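Local coordinates for protein gigastasin (Haementeria ghilianii, PDB 5UBM) that probably inhibits serine proteases, as a disulfide-rich antistasin-family protein of a leech, and is held here in complex with another protein, at residues Q24-E27 / S31-L34; C50-P55 / G93-C98; G76-L81 / Y85-D90. All blocks are in the same frame, centred on the assembly; numbering follows the deposited sequence.

Contact 1 (Q24-E27 / S31-L34); sequences QKQE and SWDL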
ATOM      1  N   GLN C  24      -8.937 -39.072   1.320  1.00107.24           N
ATOM      2  CA  GLN C  24      -7.552 -39.196   0.884  1.00105.13           C
ATOM      3  C   GLN C  24      -6.741 -38.062   1.504  1.00100.23           C
ATOM      4  O   GLN C  24      -5.637 -38.271   2.004  1.00102.96           O
ATOM      5  CB  GLN C  24      -7.455 -39.174  -0.635  1.00105.76           C
ATOM      6  N   LYS C  25      -7.310 -36.860   1.475  1.00 92.17           N
ATOM      7  CA  LYS C  25      -6.720 -35.697   2.125  1.00 82.39           C
ATOM      8  C   LYS C  25      -7.812 -34.927   2.857  1.00 78.94           C
ATOM      9  O   LYS C  25      -8.977 -35.324   2.829  1.00 80.21           O
ATOM     10  CB  LYS C  25      -6.023 -34.810   1.110  1.00 77.17           C
ATOM     11  N   GLN C  26      -7.438 -33.832   3.512  1.00 75.07           N
ATOM     12  CA  GLN C  26      -8.398 -33.017   4.251  1.00 72.16           C
ATOM     13  C   GLN C  26      -9.474 -32.448   3.327  1.00 70.73           C
ATOM     14  O   GLN C  26     -10.634 -32.316   3.717  1.00 70.28           O
ATOM     15  CB  GLN C  26      -7.684 -31.881   4.988  1.00 69.44           C
ATOM     16  CG  GLN C  26      -8.616 -30.881   5.665  1.00 68.16           C
ATOM     17  CD  GLN C  26      -9.441 -31.509   6.775  1.00 74.56           C
ATOM     18  OE1 GLN C  26      -8.906 -32.182   7.657  1.00 79.44           O
ATOM     19  NE2 GLN C  26     -10.752 -31.295   6.734  1.00 72.91           N
ATOM     20  N   GLU C  27      -9.083 -32.129   2.097  1.00 70.69           N
ATOM     21  CA  GLU C  27      -9.995 -31.542   1.118  1.00 71.09           C
ATOM     22  C   GLU C  27     -11.195 -32.440   0.823  1.00 75.62           C
ATOM     23  O   GLU C  27     -12.268 -31.954   0.468  1.00 76.04           O
ATOM     24  CB  GLU C  27      -9.246 -31.228  -0.175  1.00 68.75           C
ATOM     25  N   SER C  31     -15.238 -30.460   5.051  1.00 71.26           N
ATOM     26  CA  SER C  31     -15.613 -29.665   6.212  1.00 68.18           C
ATOM     27  C   SER C  31     -14.451 -29.559   7.184  1.00 67.32           C
ATOM     28  O   SER C  31     -13.715 -30.526   7.379  1.00 70.92           O
ATOM     29  CB  SER C  31     -16.829 -30.273   6.910  1.00 72.40           C
ATOM     30  OG  SER C  31     -17.175 -29.529   8.065  1.00 74.50           O
ATOM     31  N   TRP C  32     -14.287 -28.388   7.794  1.00 63.57           N
ATOM     32  CA  TRP C  32     -13.209 -28.188   8.758  1.00 61.94           C
ATOM     33  C   TRP C  32     -13.575 -28.765  10.120  1.00 63.36           C
ATOM     34  O   TRP C  32     -12.758 -28.771  11.041  1.00 62.88           O
ATOM     35  CB  TRP C  32     -12.861 -26.702   8.886  1.00 58.21           C
ATOM     36  CG  TRP C  32     -12.229 -26.138   7.651  1.00 59.32           C
ATOM     37  CD1 TRP C  32     -12.775 -25.228   6.792  1.00 58.57           C
ATOM     38  CD2 TRP C  32     -10.941 -26.468   7.122  1.00 55.07           C
ATOM     39  NE1 TRP C  32     -11.901 -24.966   5.765  1.00 56.59           N
ATOM     40  CE2 TRP C  32     -10.768 -25.713   5.945  1.00 57.98           C
ATOM     41  CE3 TRP C  32      -9.915 -27.325   7.530  1.00 55.88           C
ATOM     42  CZ2 TRP C  32      -9.607 -25.788   5.172  1.00 55.68           C
ATOM     43  CZ3 TRP C  32      -8.766 -27.399   6.762  1.00 55.09           C
ATOM     44  CH2 TRP C  32      -8.620 -26.632   5.599  1.00 53.70           C
ATOM     45  N   ASP C  33     -14.803 -29.256  10.239  1.00 66.98           N
ATOM     46  CA  ASP C  33     -15.239 -29.950  11.445  1.00 71.70           C
ATOM     47  C   ASP C  33     -14.780 -31.406  11.433  1.00 72.52           C
ATOM     48  O   ASP C  33     -15.085 -32.162  12.349  1.00 73.33           O
ATOM     49  CB  ASP C  33     -16.759 -29.884  11.583  1.00 76.76           C
ATOM     50  CG  ASP C  33     -17.272 -28.464  11.677  1.00 78.66           C
ATOM     51  OD1 ASP C  33     -16.595 -27.630  12.319  1.00 77.85           O
ATOM     52  OD2 ASP C  33     -18.350 -28.183  11.110  1.00 79.62           O
ATOM     53  N   LEU C  34     -14.051 -31.788  10.386  1.00 73.86           N
ATOM     54  CA  LEU C  34     -13.602 -33.166  10.208  1.00 77.80           C
ATOM     55  C   LEU C  34     -12.081 -33.256  10.051  1.00 80.10           C
ATOM     56  O   LEU C  34     -11.424 -32.271   9.719  1.00 78.48           O
ATOM     57  CB  LEU C  34     -14.293 -33.800   8.993  1.00 80.04           C
ATOM     58  CG  LEU C  34     -15.743 -34.286   9.121  1.00 83.81           C
ATOM     59  CD1 LEU C  34     -16.732 -33.135   9.206  1.00 83.89           C
ATOM     60  CD2 LEU C  34     -16.106 -35.200   7.962  1.00 86.60           C
TER

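Contact 2 (C50-P55 / G93-C98); sequences CGRGCP and GCEAFC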
ATOM      1  N   CYS C  50     -13.231 -25.317  21.192  1.00 72.19           N
ATOM      2  CA  CYS C  50     -13.884 -24.110  20.706  1.00 66.86           C
ATOM      3  C   CYS C  50     -13.368 -22.890  21.454  1.00 64.80           C
ATOM      4  O   CYS C  50     -13.161 -22.940  22.667  1.00 66.59           O
ATOM      5  CB  CYS C  50     -15.402 -24.229  20.838  1.00 64.94           C
ATOM      6  SG  CYS C  50     -16.113 -25.525  19.791  1.00 85.90           S
ATOM      7  N   GLY C  51     -13.158 -21.803  20.715  1.00 63.10           N
ATOM      8  CA  GLY C  51     -12.601 -20.579  21.262  1.00 64.20           C
ATOM      9  C   GLY C  51     -13.313 -20.088  22.505  1.00 65.69           C
ATOM     10  O   GLY C  51     -12.682 -19.811  23.527  1.00 58.13           O
ATOM     11  N   ARG C  52     -14.634 -19.986  22.423  1.00 64.08           N
ATOM     12  CA  ARG C  52     -15.424 -19.555  23.568  1.00 64.63           C
ATOM     13  C   ARG C  52     -16.446 -20.619  23.958  1.00 66.35           C
ATOM     14  O   ARG C  52     -17.052 -20.551  25.027  1.00 67.85           O
ATOM     15  CB  ARG C  52     -16.108 -18.218  23.270  1.00 61.50           C
ATOM     16  CG  ARG C  52     -15.121 -17.061  23.133  1.00 61.11           C
ATOM     17  CD  ARG C  52     -15.816 -15.723  22.909  1.00 58.72           C
ATOM     18  NE  ARG C  52     -16.648 -15.329  24.041  1.00 58.35           N
ATOM     19  CZ  ARG C  52     -16.200 -14.667  25.101  1.00 58.12           C
ATOM     20  NH1 ARG C  52     -14.921 -14.329  25.184  1.00 57.60           N
ATOM     21  NH2 ARG C  52     -17.031 -14.343  26.080  1.00 60.85           N
ATOM     22  N   GLY C  53     -16.622 -21.605  23.084  1.00 67.03           N
ATOM     23  CA  GLY C  53     -17.493 -22.732  23.362  1.00 67.39           C
ATOM     24  C   GLY C  53     -18.967 -22.385  23.441  1.00 65.40           C
ATOM     25  O   GLY C  53     -19.369 -21.254  23.171  1.00 61.78           O
ATOM     26  N   CYS C  54     -19.772 -23.376  23.810  1.00 68.41           N
ATOM     27  CA  CYS C  54     -21.210 -23.197  23.961  1.00 69.09           C
ATOM     28  C   CYS C  54     -21.661 -23.647  25.344  1.00 74.37           C
ATOM     29  O   CYS C  54     -21.034 -24.514  25.952  1.00 79.84           O
ATOM     30  CB  CYS C  54     -21.970 -23.976  22.888  1.00 69.21           C
ATOM     31  SG  CYS C  54     -21.757 -23.343  21.217  1.00 78.37           S
ATOM     32  N   PRO C  55     -22.754 -23.056  25.849  1.00 73.49           N
ATOM     33  CA  PRO C  55     -23.289 -23.465  27.151  1.00 78.03           C
ATOM     34  C   PRO C  55     -23.943 -24.847  27.098  1.00 82.73           C
ATOM     35  O   PRO C  55     -24.405 -25.250  26.032  1.00 80.85           O
ATOM     36  CB  PRO C  55     -24.327 -22.381  27.458  1.00 76.39           C
ATOM     37  CG  PRO C  55     -24.750 -21.883  26.119  1.00 73.44           C
ATOM     38  CD  PRO C  55     -23.520 -21.944  25.258  1.00 69.69           C
ATOM     39  N   GLY C  93     -24.536 -18.065  23.651  1.00 63.71           N
ATOM     40  CA  GLY C  93     -23.248 -18.419  23.088  1.00 60.68           C
ATOM     41  C   GLY C  93     -23.065 -17.837  21.698  1.00 60.67           C
ATOM     42  O   GLY C  93     -22.084 -18.129  21.012  1.00 58.61           O
ATOM     43  N   CYS C  94     -24.019 -17.010  21.280  1.00 61.43           N
ATOM     44  CA  CYS C  94     -23.950 -16.350  19.980  1.00 61.52           C
ATOM     45  C   CYS C  94     -23.002 -15.161  20.023  1.00 60.14           C
ATOM     46  O   CYS C  94     -23.176 -14.254  20.834  1.00 59.40           O
ATOM     47  CB  CYS C  94     -25.339 -15.887  19.534  1.00 62.07           C
ATOM     48  SG  CYS C  94     -26.557 -17.207  19.346  1.00112.50           S
ATOM     49  N   GLU C  95     -21.997 -15.174  19.152  1.00 58.33           N
ATOM     50  CA  GLU C  95     -21.085 -14.044  19.043  1.00 52.58           C
ATOM     51  C   GLU C  95     -21.742 -12.938  18.233  1.00 45.69           C
ATOM     52  O   GLU C  95     -22.345 -13.203  17.195  1.00 44.78           O
ATOM     53  CB  GLU C  95     -19.761 -14.461  18.392  1.00 57.24           C
ATOM     54  CG  GLU C  95     -19.105 -15.684  19.018  1.00 66.44           C
ATOM     55  CD  GLU C  95     -17.600 -15.717  18.813  1.00 68.20           C
ATOM     56  OE1 GLU C  95     -17.151 -15.987  17.680  1.00 68.12           O
ATOM     57  OE2 GLU C  95     -16.862 -15.475  19.791  1.00 69.87           O
ATOM     58  N   ALA C  96     -21.630 -11.702  18.712  1.00 41.22           N
ATOM     59  CA  ALA C  96     -22.134 -10.539  17.980  1.00 43.06           C
ATOM     60  C   ALA C  96     -21.502 -10.431  16.589  1.00 44.15           C
ATOM     61  O   ALA C  96     -20.418 -10.958  16.345  1.00 41.53           O
ATOM     62  CB  ALA C  96     -21.880  -9.264  18.773  1.00 42.39           C
ATOM     63  N   PHE C  97     -22.188  -9.750  15.680  1.00 40.80           N
ATOM     64  CA  PHE C  97     -21.726  -9.654  14.306  1.00 45.02           C
ATOM     65  C   PHE C  97     -20.414  -8.891  14.210  1.00 49.02           C
ATOM     66  O   PHE C  97     -19.504  -9.287  13.479  1.00 52.33           O
ATOM     67  CB  PHE C  97     -22.773  -8.981  13.430  1.00 43.46           C
ATOM     68  CG  PHE C  97     -22.406  -8.955  11.974  1.00 47.79           C
ATOM     69  CD1 PHE C  97     -22.713 -10.026  11.152  1.00 50.25           C
ATOM     70  CD2 PHE C  97     -21.748  -7.863  11.427  1.00 46.97           C
ATOM     71  CE1 PHE C  97     -22.375 -10.007   9.808  1.00 54.15           C
ATOM     72  CE2 PHE C  97     -21.405  -7.842  10.086  1.00 45.33           C
ATOM     73  CZ  PHE C  97     -21.720  -8.913   9.277  1.00 51.49           C
ATOM     74  N   CYS C  98     -20.320  -7.789  14.939  1.00 48.93           N
ATOM     75  CA  CYS C  98     -19.100  -6.998  14.920  1.00 47.05           C
ATOM     76  C   CYS C  98     -18.992  -6.120  16.157  1.00 51.37           C
ATOM     77  O   CYS C  98     -18.880  -4.897  16.062  1.00 58.61           O
ATOM     78  CB  CYS C  98     -19.032  -6.137  13.661  1.00 41.53           C
ATOM     79  SG  CYS C  98     -17.344  -5.816  13.124  1.00 51.46           S
TER

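Contact 3 (G76-L81 / Y85-D90); sequences GFKCRL and YGFKTD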
ATOM      1  N   GLY C  76     -23.724 -17.482  13.076  1.00 54.04           N
ATOM      2  CA  GLY C  76     -22.280 -17.425  12.958  1.00 51.53           C
ATOM      3  C   GLY C  76     -21.754 -16.359  12.015  1.00 51.61           C
ATOM      4  O   GLY C  76     -20.548 -16.281  11.782  1.00 53.65           O
ATOM      5  N   PHE C  77     -22.651 -15.541  11.472  1.00 52.02           N
ATOM      6  CA  PHE C  77     -22.245 -14.440  10.600  1.00 44.40           C
ATOM      7  C   PHE C  77     -21.537 -13.345  11.385  1.00 46.00           C
ATOM      8  O   PHE C  77     -21.987 -12.954  12.459  1.00 46.72           O
ATOM      9  CB  PHE C  77     -23.453 -13.854   9.869  1.00 46.05           C
ATOM     10  CG  PHE C  77     -23.846 -14.618   8.640  1.00 52.73           C
ATOM     11  CD1 PHE C  77     -23.439 -14.191   7.389  1.00 53.32           C
ATOM     12  CD2 PHE C  77     -24.612 -15.767   8.735  1.00 52.05           C
ATOM     13  CE1 PHE C  77     -23.796 -14.894   6.254  1.00 58.12           C
ATOM     14  CE2 PHE C  77     -24.971 -16.473   7.603  1.00 53.13           C
ATOM     15  CZ  PHE C  77     -24.565 -16.036   6.361  1.00 55.75           C
ATOM     16  N   LYS C  78     -20.427 -12.848  10.846  1.00 45.22           N
ATOM     17  CA  LYS C  78     -19.689 -11.781  11.507  1.00 43.65           C
ATOM     18  C   LYS C  78     -18.682 -11.076  10.605  1.00 43.10           C
ATOM     19  O   LYS C  78     -18.277 -11.599   9.560  1.00 43.78           O
ATOM     20  CB  LYS C  78     -18.959 -12.329  12.732  1.00 43.26           C
ATOM     21  CG  LYS C  78     -17.880 -13.346  12.415  1.00 41.64           C
ATOM     22  CD  LYS C  78     -17.107 -13.694  13.676  1.00 44.04           C
ATOM     23  CE  LYS C  78     -18.051 -14.184  14.758  1.00 49.75           C
ATOM     24  NZ  LYS C  78     -17.347 -14.392  16.044  1.00 55.80           N
ATOM     25  N   CYS C  79     -18.285  -9.877  11.021  1.00 40.16           N
ATOM     26  CA  CYS C  79     -17.125  -9.218  10.442  1.00 39.55           C
ATOM     27  C   CYS C  79     -15.894 -10.044  10.801  1.00 39.83           C
ATOM     28  O   CYS C  79     -15.885 -10.729  11.823  1.00 39.83           O
ATOM     29  CB  CYS C  79     -16.989  -7.785  10.954  1.00 39.19           C
ATOM     30  SG  CYS C  79     -16.563  -7.661  12.712  1.00 40.61           S
ATOM     31  N   ARG C  80     -14.859  -9.987   9.968  1.00 37.16           N
ATOM     32  CA  ARG C  80     -13.692 -10.835  10.174  1.00 37.70           C
ATOM     33  C   ARG C  80     -12.569 -10.076  10.874  1.00 39.28           C
ATOM     34  O   ARG C  80     -11.394 -10.145  10.504  1.00 39.00           O
ATOM     35  CB  ARG C  80     -13.255 -11.431   8.842  1.00 30.20           C
ATOM     36  CG  ARG C  80     -14.380 -12.272   8.270  1.00 33.31           C
ATOM     37  CD  ARG C  80     -14.050 -13.064   7.028  1.00 36.04           C
ATOM     38  NE  ARG C  80     -15.171 -13.959   6.755  1.00 42.72           N
ATOM     39  CZ  ARG C  80     -15.242 -14.811   5.740  1.00 44.75           C
ATOM     40  NH1 ARG C  80     -14.252 -14.904   4.859  1.00 40.75           N
ATOM     41  NH2 ARG C  80     -16.315 -15.576   5.613  1.00 48.35           N
ATOM     42  N   LEU C  81     -12.970  -9.375  11.924  1.00 46.83           N
ATOM     43  CA  LEU C  81     -12.076  -8.604  12.768  1.00 42.41           C
ATOM     44  C   LEU C  81     -11.564  -9.445  13.935  1.00 43.22           C
ATOM     45  O   LEU C  81     -12.332 -10.176  14.564  1.00 47.76           O
ATOM     46  CB  LEU C  81     -12.812  -7.375  13.287  1.00 36.98           C
ATOM     47  CG  LEU C  81     -12.034  -6.340  14.074  1.00 35.36           C
ATOM     48  CD1 LEU C  81     -11.129  -5.574  13.126  1.00 34.01           C
ATOM     49  CD2 LEU C  81     -13.007  -5.412  14.789  1.00 32.45           C
ATOM     50  N   TYR C  85     -10.176  -9.060  23.017  1.00 43.28           N
ATOM     51  CA  TYR C  85     -10.783  -9.787  24.125  1.00 55.14           C
ATOM     52  C   TYR C  85     -11.889 -10.721  23.646  1.00 54.79           C
ATOM     53  O   TYR C  85     -12.772 -11.103  24.416  1.00 57.55           O
ATOM     54  CB  TYR C  85     -11.332  -8.810  25.168  1.00 54.68           C
ATOM     55  CG  TYR C  85     -10.256  -7.993  25.844  1.00 56.68           C
ATOM     56  CD1 TYR C  85      -9.420  -8.564  26.797  1.00 61.44           C
ATOM     57  CD2 TYR C  85     -10.072  -6.653  25.530  1.00 53.53           C
ATOM     58  CE1 TYR C  85      -8.429  -7.824  27.418  1.00 64.95           C
ATOM     59  CE2 TYR C  85      -9.083  -5.906  26.146  1.00 58.02           C
ATOM     60  CZ  TYR C  85      -8.267  -6.496  27.088  1.00 63.23           C
ATOM     61  OH  TYR C  85      -7.285  -5.756  27.703  1.00 68.16           O
ATOM     62  N   GLY C  86     -11.827 -11.089  22.370  1.00 52.44           N
ATOM     63  CA  GLY C  86     -12.830 -11.955  21.780  1.00 49.98           C
ATOM     64  C   GLY C  86     -14.112 -11.214  21.445  1.00 45.94           C
ATOM     65  O   GLY C  86     -14.325 -10.074  21.873  1.00 40.62           O
ATOM     66  N   PHE C  87     -14.967 -11.859  20.661  1.00 46.72           N
ATOM     67  CA  PHE C  87     -16.263 -11.281  20.327  1.00 44.51           C
ATOM     68  C   PHE C  87     -17.187 -11.297  21.541  1.00 46.63           C
ATOM     69  O   PHE C  87     -17.172 -12.240  22.337  1.00 44.95           O
ATOM     70  CB  PHE C  87     -16.907 -12.035  19.162  1.00 40.88           C
ATOM     71  CG  PHE C  87     -16.378 -11.635  17.813  1.00 38.10           C
ATOM     72  CD1 PHE C  87     -15.125 -12.057  17.388  1.00 38.08           C
ATOM     73  CD2 PHE C  87     -17.140 -10.852  16.961  1.00 35.55           C
ATOM     74  CE1 PHE C  87     -14.637 -11.693  16.144  1.00 37.38           C
ATOM     75  CE2 PHE C  87     -16.661 -10.488  15.711  1.00 36.36           C
ATOM     76  CZ  PHE C  87     -15.406 -10.905  15.302  1.00 35.96           C
ATOM     77  N   LYS C  88     -17.977 -10.239  21.686  1.00 45.77           N
ATOM     78  CA  LYS C  88     -18.980 -10.191  22.734  1.00 48.31           C
ATOM     79  C   LYS C  88     -20.036 -11.250  22.462  1.00 52.69           C
ATOM     80  O   LYS C  88     -20.653 -11.260  21.398  1.00 57.31           O
ATOM     81  CB  LYS C  88     -19.616  -8.806  22.814  1.00 48.67           C
ATOM     82  CG  LYS C  88     -20.663  -8.685  23.905  1.00 52.46           C
ATOM     83  CD  LYS C  88     -21.071  -7.240  24.126  1.00 54.41           C
ATOM     84  CE  LYS C  88     -21.966  -7.111  25.344  1.00 59.18           C
ATOM     85  NZ  LYS C  88     -21.344  -7.727  26.551  1.00 63.54           N
ATOM     86  N   THR C  89     -20.234 -12.153  23.416  1.00 53.07           N
ATOM     87  CA  THR C  89     -21.177 -13.248  23.223  1.00 57.53           C
ATOM     88  C   THR C  89     -22.337 -13.178  24.210  1.00 56.35           C
ATOM     89  O   THR C  89     -22.157 -12.781  25.361  1.00 56.55           O
ATOM     90  CB  THR C  89     -20.479 -14.614  23.357  1.00 63.52           C
ATOM     91  OG1 THR C  89     -19.953 -14.756  24.680  1.00 71.34           O
ATOM     92  CG2 THR C  89     -19.342 -14.721  22.363  1.00 59.65           C
ATOM     93  N   ASP C  90     -23.527 -13.565  23.758  1.00 56.58           N
ATOM     94  CA  ASP C  90     -24.704 -13.541  24.622  1.00 59.24           C
ATOM     95  C   ASP C  90     -24.771 -14.779  25.516  1.00 59.64           C
ATOM     96  O   ASP C  90     -23.834 -15.573  25.573  1.00 59.74           O
ATOM     97  CB  ASP C  90     -25.993 -13.412  23.792  1.00 65.83           C
ATOM     98  CG  ASP C  90     -26.223 -14.593  22.845  1.00 75.53           C
ATOM     99  OD1 ASP C  90     -25.446 -15.572  22.867  1.00 79.37           O
ATOM    100  OD2 ASP C  90     -27.207 -14.539  22.076  1.00 78.58           O
TER

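Contact 1 (Q24-E27 / S31-L34)
Q26 reaches across from the short helical turn at 26-29, setting its CG against W32 and its amide nitrogen on the carbonyl of L34. The tight part is this one side chain. With CG anti to the backbone N (chi1 174°) and the chain bent at the next bond, Q26 CG comes within 3.7 Å of CZ3 on the six-membered ring of W32. The Q26 amide and the W32 indole are nearly parallel, their planes 17° apart, although the two side chains cross obliquely. NE2 of Q26 donates to L34 O at 3.2 Å; it approaches from above the carbonyl plane, and the N-H is well bent, at 143°. The same NE2 of Q26 lies 3.1 Å from S31 O. L34 O also accepts from NH2 of R46, so two donors serve one carbonyl. The acceptor loop is itself fixed: S31 to L34 form a type I turn closed by L34 N to S31 O (3.3 Å), and S31 OG accepts from D33 N (3.2 Å) in an ST turn. On the loose side, Q26 and W32 both stay partly exposed within the assembly, and the indole looks beyond this contact for its polar partner: W32 NE1 hydrogen-bonds to the backbone of the chain of another protein. The join is thus chiefly polar, a single amide on a turn held by two internal hydrogen bonds; resting on one bent N-H bond to a carbonyl that R46 also uses, it is likely to be modest in strength.

Contact 2 (C50-P55 / G93-C98)
R52 and E95 meet where the carboxylate oxygen of E95 rests on the aliphatic part of the arginine. By packing alone, OE2 of E95 sits 3.3 Å from R52 CD and 4.1 Å from R52 CG. P55 adds the other touch, its CD lying 4.1 Å from G93 CA. A side chain on G93 would fit poorly: a CB there would come about 3.0 Å from P55 CD, and at these backbone angles it would also press on the preceding carbonyl O. Electrostatically the pair stays short of a salt bridge, with R52 NE 4.3 Å from E95 OE2, even though guanidinium and carboxylate lie only 18° apart in plane; at this range the opposite charges probably attract weakly. Each group is committed elsewhere. R52, bent at chi3 (63°), bonds through NH1 to the carbonyls of A106 and G123 and through NH2 to N109 O and T89 OG1, while E95 OE1 makes a salt bridge with K78. Covalent links frame both sides: C50 to C69 and C54 to C71 on one, C94 to C74 and C98 to C79 on the other. Such short loops and strands, stapled by disulfides and nearly bare of helix, are the mark of antistasin-like repeats, and this contact joins two of them.

Contact 3 (G76-L81 / Y85-D90)
K78 runs over one face of the F87 ring. K78 CB lies 4.2 Å from F87 CE2. With chi1 at 65°, CG stands between the backbone N and the carbonyl carbon, aiming the chain along the ring. K78 CD then settles on the face, 4.0 Å from the F87 ring centroid, a CH-pi contact. CE lies over the ring, displaced toward the CD2-CE2 side. The bend at chi3 (56°) swings K78 NZ over the ring, 3.5 Å from the F87 centroid and 15° off the normal: a cation-pi contact made by an ammonium whose charge E95 also meets. C79 SG comes to the ring edge instead, 4.1 Å from F87 CE2. Two carbonyls approach obliquely, L81 O at 3.2 Å from F87 CE1 and C79 O at 3.5 Å from F87 CZ. With an alanine in place of F87, the K78 ammonium would probably lose its aromatic face, and a gap would open beside C79. F87 also packs on E95 of strand 95-96. Strand 78-79 forms an antiparallel ladder with a strand of the chain of another protein, so F87, from strand 87-89, backs the strand that carries the sheet across the interface.

Contact 1 stands apart near the N-terminal end, its centre about 23 Å from that of contact 2 and about 25 Å from that of contact 3; it is partly buried and polar. Contacts 2 and 3 form one cluster, their centres about 7 Å apart, linked by a shared disulfide and a lysine-glutamate pair, with strands 87-89 and 95-96 consecutive in the chain. Contact 3 is the buried one, built on an aromatic face and a cation within one antistasin-type repeat. Contact 2 is partly buried and joins two such repeats, by a carboxylate oxygen on an arginine's methylenes and by proline against glycine. All three have residues reaching the chain of another protein.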